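Local coordinates for thiosulfate sulfurtransferase (PDB 1YT8), which probably transfers sulfur from thiosulfate to cyanide, giving thiocyanate and sulfite, and is built from repeated rhodanese-like domains, at residues P291-A296 against G332-M337; Q309-T314 against A343-Q348. One frame throughout, in Å; residues are numbered along the deposited sequence.

Both contacts belong to the rhodanese-like domain at residues 268-358, whose parallel sheet has the strand order 1-5-4-2-3. Helix 334-344, which follows strand 324-328, is common to them: contact 1 uses its first turn and contact 2 its C-terminal end and the turn that follows, and the contact centres are 16 Å apart with nearest atoms about 6 Å apart. Along the chain the segments alternate, 291-296, 309-314, 332-337, 343-348, so the sequence spans they bridge overlap. One end of the helix is tied by charge to helix 291-296, while the other lies against the end of helix 307-312, where Gln312 reaches the sulfite pocket, which Cys193 to Arg198 also line.

Contact 1 (P291-A296 against G332-M337); sequences PEEYEA and GVRANM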
# COMPACT_ATOMS: atom_id res chain seq x y z
N PRO A 291 -12.03 7.74 2.11
CA PRO A 291 -11.19 8.74 2.78
C PRO A 291 -12.02 9.91 3.31
O PRO A 291 -11.77 10.42 4.40
CB PRO A 291 -10.23 9.16 1.67
CG PRO A 291 -10.04 7.88 0.90
CD PRO A 291 -11.48 7.38 0.79
N GLU A 292 -13.01 10.33 2.52
CA GLU A 292 -13.88 11.45 2.88
C GLU A 292 -14.64 11.20 4.18
O GLU A 292 -14.71 12.07 5.05
CB GLU A 292 -14.89 11.73 1.76
CG GLU A 292 -14.30 12.26 0.45
CD GLU A 292 -13.47 11.23 -0.32
OE1 GLU A 292 -13.78 10.03 -0.27
OE2 GLU A 292 -12.49 11.65 -0.98
N GLU A 293 -15.22 10.00 4.30
CA GLU A 293 -15.96 9.64 5.50
C GLU A 293 -15.03 9.64 6.71
O GLU A 293 -15.37 10.15 7.77
CB GLU A 293 -16.58 8.26 5.32
CG GLU A 293 -17.73 8.23 4.34
CD GLU A 293 -18.13 6.82 3.97
OE1 GLU A 293 -17.39 6.18 3.20
OE2 GLU A 293 -19.18 6.35 4.47
N TYR A 294 -13.85 9.06 6.53
CA TYR A 294 -12.86 8.99 7.59
C TYR A 294 -12.54 10.39 8.12
O TYR A 294 -12.64 10.64 9.33
CB TYR A 294 -11.57 8.34 7.07
CG TYR A 294 -10.45 8.30 8.09
CD1 TYR A 294 -10.38 7.28 9.03
CD2 TYR A 294 -9.47 9.29 8.11
CE1 TYR A 294 -9.35 7.25 9.99
CE2 TYR A 294 -8.44 9.28 9.06
CZ TYR A 294 -8.40 8.25 10.00
OH TYR A 294 -7.39 8.23 10.94
N GLU A 295 -12.17 11.30 7.23
CA GLU A 295 -11.83 12.66 7.63
C GLU A 295 -13.01 13.41 8.24
O GLU A 295 -12.82 14.31 9.06
CB GLU A 295 -11.26 13.43 6.44
CG GLU A 295 -9.81 13.04 6.12
CD GLU A 295 -9.25 13.72 4.88
OE1 GLU A 295 -9.40 14.95 4.74
OE2 GLU A 295 -8.66 13.01 4.03
N ALA A 296 -14.23 13.03 7.85
CA ALA A 296 -15.43 13.67 8.39
C ALA A 296 -15.60 13.29 9.86
O ALA A 296 -16.20 14.04 10.64
CB ALA A 296 -16.65 13.24 7.59
N GLY A 332 -22.21 -1.75 8.32
CA GLY A 332 -22.44 -3.17 8.52
C GLY A 332 -22.13 -4.05 7.32
O GLY A 332 -22.47 -5.24 7.32
N VAL A 333 -21.49 -3.49 6.30
CA VAL A 333 -21.15 -4.26 5.10
C VAL A 333 -19.66 -4.26 4.79
O VAL A 333 -19.04 -5.31 4.67
CB VAL A 333 -21.89 -3.72 3.85
CG1 VAL A 333 -21.42 -4.47 2.60
CG2 VAL A 333 -23.39 -3.87 4.02
N ARG A 334 -19.09 -3.07 4.64
CA ARG A 334 -17.68 -2.91 4.28
C ARG A 334 -16.67 -3.62 5.16
O ARG A 334 -15.79 -4.33 4.66
CB ARG A 334 -17.36 -1.43 4.16
CG ARG A 334 -18.11 -0.77 3.01
CD ARG A 334 -17.81 0.71 2.88
NE ARG A 334 -18.45 1.48 3.94
CZ ARG A 334 -18.53 2.81 3.95
NH1 ARG A 334 -18.02 3.51 2.95
NH2 ARG A 334 -19.13 3.43 4.95
N ALA A 335 -16.78 -3.43 6.47
CA ALA A 335 -15.86 -4.08 7.40
C ALA A 335 -16.05 -5.60 7.36
O ALA A 335 -15.08 -6.35 7.32
CB ALA A 335 -16.08 -3.55 8.81
N ASN A 336 -17.30 -6.06 7.35
CA ASN A 336 -17.56 -7.50 7.30
C ASN A 336 -16.97 -8.15 6.05
O ASN A 336 -16.35 -9.21 6.15
CB ASN A 336 -19.07 -7.79 7.34
CG ASN A 336 -19.65 -7.71 8.75
OD1 ASN A 336 -19.05 -8.18 9.72
ND2 ASN A 336 -20.84 -7.13 8.86
N MSE A 337 -17.18 -7.54 4.89
CA MSE A 337 -16.66 -8.10 3.65
C MSE A 337 -15.13 -8.09 3.62
O MSE A 337 -14.51 -9.09 3.28
CB MSE A 337 -17.20 -7.34 2.43
CG MSE A 337 -18.68 -7.59 2.11
SE MSE A 337 -19.24 -9.46 2.05
CE MSE A 337 -18.08 -10.12 0.64
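Glu293 and Arg334 form a two-pronged salt bridge that joins helix 291-296 to the first turn of helix 334-344. The two backbones are well separated, with 12.7 Å between Glu293 CA and Arg334 CA, and only long side chains could span that gap; the two approach from opposite directions. The guanidinium meets the carboxylate end-on. Arg334 NH1 reaches Glu293 OE1 at 2.8 Å, on the syn lone pair, and Arg334 NH2 reaches Glu293 OE2 at 3.0 Å along a fairly straight bond (N-H...O 165°). The two planes are turned 35° apart, so the pair is not flat. Glu293 is extended beyond CG, which carries its carboxylate far out from the helix.

Neither group relies on the other alone: Thr290 also bonds Glu293 OE1, while Asp331 holds Arg334 NE, Asp330 holds NH2, and Glu173 of another rhodanese-like domain holds NH1. These four acids probably balance the buried charge and, by gripping NE, NH1 and NH2, fix the guanidinium's rotation. Behind it, Asn336 ND2 bonds Gly332 O at 2.9 Å, tying the helix start to the preceding turn. Gly332 suits that turn because its phi of 81° would press a CB against the preceding carbonyl. By its place after strand 324-328, the loop probably corresponds to the one that carries the active-site cysteine in catalytic rhodanese domains, but it has aspartates and no cysteine.

Contact 2 (Q309-T314 against A343-Q348); sequences QLVQET and AQMGWQ
Met345, a selenomethionine in this crystal, leaves the end of helix 334-344 with its CB directed toward segment 309-314. CG lies beside the backbone N (chi1 -77°), the chain runs straight on to SE, and a bend at chi3 (-76°) then turns CE into the other segment. That methyl does all of Met345's touching. CE is 3.7 Å from Val311 O, and Val311 CG1 is also near. It lies 3.8 Å from Thr314 OG1; both oxygens also bond Ser116. A long, unbranched chain suits this place, since it can bring a methyl group between a valine and a threonine.

Thr314 divides its branches. OG1 bonds Leu310 O at 2.7 Å, in the carbonyl plane; CG2 lies obliquely against the indole of Trp347, 3.7 Å from NE1. Trp347 makes a cation-pi contact with Arg321. A Schellman motif ends the helix: Gly346 supplies the positive phi, Trp347 N bonds Leu342 O, and Gly346 N bonds Ala343 O. On the facing helix Gln312 points its CB away, and it lines the sulfite pocket.

No hydrogen bond crosses between the segments, so their attraction is mainly dispersion; the threonine hydroxyl can sit beside a methyl because its polar needs are met within its own segment and by Ser116.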
# COMPACT_ATOMS: atom_id res chain seq x y z
N GLN A 309 -8.50 -1.44 -0.87
CA GLN A 309 -7.05 -1.31 -0.87
C GLN A 309 -6.40 -2.00 0.32
O GLN A 309 -5.23 -2.36 0.26
CB GLN A 309 -6.66 0.17 -0.92
CG GLN A 309 -6.97 0.82 -2.26
CD GLN A 309 -6.40 0.03 -3.43
OE1 GLN A 309 -7.12 -0.69 -4.12
NE2 GLN A 309 -5.09 0.16 -3.64
N LEU A 310 -7.15 -2.19 1.41
CA LEU A 310 -6.58 -2.88 2.57
C LEU A 310 -6.38 -4.34 2.16
O LEU A 310 -5.38 -4.97 2.51
CB LEU A 310 -7.54 -2.81 3.76
CG LEU A 310 -7.14 -3.61 5.01
CD1 LEU A 310 -5.78 -3.16 5.53
CD2 LEU A 310 -8.20 -3.42 6.09
N VAL A 311 -7.33 -4.85 1.39
CA VAL A 311 -7.27 -6.23 0.91
C VAL A 311 -6.21 -6.38 -0.19
O VAL A 311 -5.57 -7.43 -0.29
CB VAL A 311 -8.66 -6.68 0.39
CG1 VAL A 311 -8.57 -8.07 -0.26
CG2 VAL A 311 -9.65 -6.71 1.55
N GLN A 312 -6.02 -5.33 -0.98
CA GLN A 312 -5.05 -5.34 -2.09
C GLN A 312 -3.60 -5.06 -1.68
O GLN A 312 -2.67 -5.65 -2.23
CB GLN A 312 -5.48 -4.33 -3.16
CG GLN A 312 -4.53 -4.16 -4.33
CD GLN A 312 -4.50 -5.36 -5.27
OE1 GLN A 312 -5.33 -6.26 -5.18
NE2 GLN A 312 -3.54 -5.36 -6.19
N GLU A 313 -3.40 -4.16 -0.72
CA GLU A 313 -2.04 -3.79 -0.28
C GLU A 313 -1.88 -4.03 1.22
O GLU A 313 -1.31 -3.20 1.93
CB GLU A 313 -1.77 -2.31 -0.59
CG GLU A 313 -2.14 -1.88 -2.01
CD GLU A 313 -1.82 -0.41 -2.28
OE1 GLU A 313 -1.99 0.42 -1.36
OE2 GLU A 313 -1.41 -0.08 -3.41
N THR A 314 -2.36 -5.17 1.69
CA THR A 314 -2.32 -5.52 3.11
C THR A 314 -0.97 -5.31 3.81
O THR A 314 -0.92 -4.82 4.94
CB THR A 314 -2.77 -6.99 3.30
OG1 THR A 314 -3.91 -7.25 2.48
CG2 THR A 314 -3.15 -7.25 4.75
N ALA A 343 -9.45 -12.75 6.62
CA ALA A 343 -9.51 -14.01 7.35
C ALA A 343 -9.04 -15.14 6.44
O ALA A 343 -8.30 -16.03 6.85
CB ALA A 343 -10.93 -14.27 7.83
N GLN A 344 -9.48 -15.10 5.18
CA GLN A 344 -9.12 -16.12 4.21
C GLN A 344 -7.64 -16.03 3.85
O GLN A 344 -7.04 -17.00 3.37
CB GLN A 344 -10.02 -16.00 2.97
CG GLN A 344 -11.45 -16.45 3.27
CD GLN A 344 -12.44 -16.16 2.16
OE1 GLN A 344 -12.48 -16.85 1.14
NE2 GLN A 344 -13.25 -15.13 2.36
N MSE A 345 -7.05 -14.86 4.09
CA MSE A 345 -5.63 -14.68 3.83
C MSE A 345 -4.84 -15.01 5.10
O MSE A 345 -3.68 -14.63 5.24
CB MSE A 345 -5.34 -13.25 3.35
CG MSE A 345 -5.73 -13.02 1.90
SE MSE A 345 -5.06 -11.34 1.18
CE MSE A 345 -6.29 -10.16 2.04
N GLY A 346 -5.51 -15.70 6.02
CA GLY A 346 -4.89 -16.14 7.26
C GLY A 346 -4.77 -15.17 8.42
O GLY A 346 -4.12 -15.49 9.41
N TRP A 347 -5.38 -13.99 8.32
CA TRP A 347 -5.29 -13.02 9.40
C TRP A 347 -6.31 -13.24 10.51
O TRP A 347 -7.42 -13.70 10.26
CB TRP A 347 -5.48 -11.59 8.87
CG TRP A 347 -4.40 -11.11 7.97
CD1 TRP A 347 -4.38 -11.16 6.60
CD2 TRP A 347 -3.16 -10.51 8.37
NE1 TRP A 347 -3.20 -10.64 6.13
CE2 TRP A 347 -2.43 -10.23 7.19
CE3 TRP A 347 -2.60 -10.19 9.61
CZ2 TRP A 347 -1.16 -9.65 7.22
CZ3 TRP A 347 -1.33 -9.61 9.64
CH2 TRP A 347 -0.63 -9.35 8.45
N GLN A 348 -5.91 -12.92 11.74
CA GLN A 348 -6.83 -12.98 12.85
C GLN A 348 -7.46 -11.60 12.73
O GLN A 348 -6.78 -10.58 12.85
CB GLN A 348 -6.10 -13.11 14.19
CG GLN A 348 -7.01 -12.81 15.39
CD GLN A 348 -6.40 -13.24 16.71
OE1 GLN A 348 -5.18 -13.19 16.90
NE2 GLN A 348 -7.25 -13.64 17.64